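Local coordinates for 5-carboxymethyl-2-hydroxymuconate delta-isomerase (Mycobacterium smegmatis, PDB 4PFZ), which is probably a metal-dependent isomerase or hydrolase of the fumarylacetoacetate hydrolase family, possibly acting on acetylpyruvate, at residues Met1-Arg5 with Val15-Gly19. Residue numbers count along the deposited sequence, not the author numbering.
Sequences MRLGR and VSIEG
Gly4 and Val15 form the tightest link of this antiparallel beta hairpin, a hydrogen-bonded pair closed by Val15 N to Gly4 O (2.7 Å) and Gly4 N to Val15 O (3.1 Å). Leu3 and Ser16 follow as a non-hydrogen-bonded pair, CA to CA 5.0 Å. Beyond it Ile17 N donates to Arg2 O (3.0 Å), but a water replaces the return bond, accepting from Arg2 N (2.7 Å) and donating to Ile17 O (2.6 Å) and Ser16 OG (3.3 Å). Both segments are extended; the strand axes, 4.9 Å apart at closest, run at 129°, a strongly twisted pairing. Arg2 (chi1 to chi3 m, t, m) reaches along the partner strand: its NH2 donates to Gly19 O (2.9 Å), its NE only weakly to Ile17 O (3.3 Å), and one guanidinium face covers Ile17 CG2, with Trp170 adding a cation-pi contact. Gly19 (phi/psi 123/140) sits where a CB would jam against the preceding carbonyl O. Arg2, Val15 and Ile17 point to one face, the latter two touching Cys26 of adjoining strand 25-28; Leu3 and Ser16 point to the other. Strand 165-172 pairs with 2-8, joining the hairpin to the FAA-hydrolase part. Where a hairpin twists apart, water can stand in for one backbone bond while an arginine extends the pairing to a farther carbonyl.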
loop_
_atom_site.group_PDB
_atom_site.type_symbol
_atom_site.label_atom_id
_atom_site.label_comp_id
_atom_site.label_asym_id
_atom_site.label_seq_id
_atom_site.Cartn_x
_atom_site.Cartn_y
_atom_site.Cartn_z
ATOM N N MET B 1 -23.740 16.270 -5.103
ATOM C CA MET B 1 -23.703 15.662 -3.780
ATOM C C MET B 1 -22.282 15.604 -3.214
ATOM O O MET B 1 -21.310 15.425 -3.952
ATOM C CB MET B 1 -24.302 14.254 -3.821
ATOM C CG MET B 1 -24.540 13.648 -2.443
ATOM S SD MET B 1 -25.657 12.239 -2.480
ATOM C CE MET B 1 -27.058 12.967 -3.314
ATOM N N ARG B 2 -22.186 15.774 -1.898
ATOM C CA ARG B 2 -20.932 15.641 -1.168
ATOM C C ARG B 2 -21.024 14.489 -0.183
ATOM O O ARG B 2 -21.910 14.473 0.677
ATOM C CB ARG B 2 -20.599 16.935 -0.424
ATOM C CG ARG B 2 -20.356 18.123 -1.328
ATOM C CD ARG B 2 -20.175 19.381 -0.507
ATOM N NE ARG B 2 -21.443 19.865 0.022
ATOM C CZ ARG B 2 -21.551 20.868 0.888
ATOM N NH1 ARG B 2 -20.461 21.483 1.328
ATOM N NH2 ARG B 2 -22.742 21.255 1.317
ATOM N N LEU B 3 -20.107 13.528 -0.312
ATOM C CA LEU B 3 -20.065 12.367 0.569
ATOM C C LEU B 3 -18.852 12.409 1.486
ATOM O O LEU B 3 -17.746 12.769 1.062
ATOM C CB LEU B 3 -20.032 11.071 -0.245
ATOM C CG LEU B 3 -21.106 10.901 -1.315
ATOM C CD1 LEU B 3 -20.881 9.603 -2.064
ATOM C CD2 LEU B 3 -22.487 10.946 -0.684
ATOM N N GLY B 4 -19.051 12.025 2.739
ATOM C CA GLY B 4 -17.945 11.965 3.677
ATOM C C GLY B 4 -18.236 11.185 4.943
ATOM O O GLY B 4 -19.308 10.599 5.091
ATOM N N ARG B 5 -17.261 11.168 5.850
ATOM C CA ARG B 5 -17.415 10.515 7.146
ATOM C C ARG B 5 -17.289 11.529 8.264
ATOM O O ARG B 5 -16.425 12.423 8.219
ATOM C CB ARG B 5 -16.385 9.414 7.336
ATOM C CG ARG B 5 -16.521 8.263 6.373
ATOM C CD ARG B 5 -15.269 7.414 6.382
ATOM N NE ARG B 5 -15.095 6.663 7.622
ATOM C CZ ARG B 5 -14.148 6.904 8.524
ATOM N NH1 ARG B 5 -13.283 7.891 8.339
ATOM N NH2 ARG B 5 -14.065 6.154 9.616
ATOM N N VAL B 15 -21.921 10.052 5.690
ATOM C CA VAL B 15 -22.975 11.050 5.569
ATOM C C VAL B 15 -23.032 11.786 4.233
ATOM O O VAL B 15 -22.097 11.732 3.426
ATOM C CB VAL B 15 -22.845 12.120 6.668
ATOM C CG1 VAL B 15 -22.777 11.468 8.035
ATOM C CG2 VAL B 15 -21.622 12.993 6.417
ATOM N N SER B 16 -24.149 12.476 4.022
ATOM C CA SER B 16 -24.320 13.380 2.894
ATOM C C SER B 16 -24.364 14.805 3.417
ATOM O O SER B 16 -25.253 15.157 4.193
ATOM C CB SER B 16 -25.599 13.052 2.118
ATOM O OG SER B 16 -25.806 13.956 1.043
ATOM N N ILE B 17 -23.404 15.623 3.002
ATOM C CA ILE B 17 -23.339 17.000 3.467
ATOM C C ILE B 17 -24.058 17.937 2.498
ATOM O O ILE B 17 -23.776 17.947 1.299
ATOM C CB ILE B 17 -21.890 17.441 3.665
ATOM C CG1 ILE B 17 -21.208 16.489 4.637
ATOM C CG2 ILE B 17 -21.835 18.849 4.225
ATOM C CD1 ILE B 17 -19.739 16.682 4.715
ATOM N N GLU B 18 -25.001 18.713 3.028
ATOM C CA GLU B 18 -25.868 19.545 2.195
ATOM C C GLU B 18 -26.095 20.927 2.808
ATOM O O GLU B 18 -26.625 21.055 3.906
ATOM C CB GLU B 18 -27.198 18.821 1.951
ATOM C CG GLU B 18 -27.021 17.540 1.123
ATOM C CD GLU B 18 -28.212 16.606 1.180
ATOM O OE1 GLU B 18 -29.198 16.941 1.866
ATOM O OE2 GLU B 18 -28.159 15.532 0.537
ATOM N N GLY B 19 -25.669 21.962 2.092
ATOM C CA GLY B 19 -25.802 23.324 2.576
ATOM C C GLY B 19 -24.465 24.035 2.634
ATOM O O GLY B 19 -23.458 23.441 3.011
HETATM O O HOH W 1 -24.480 16.412 -0.689
#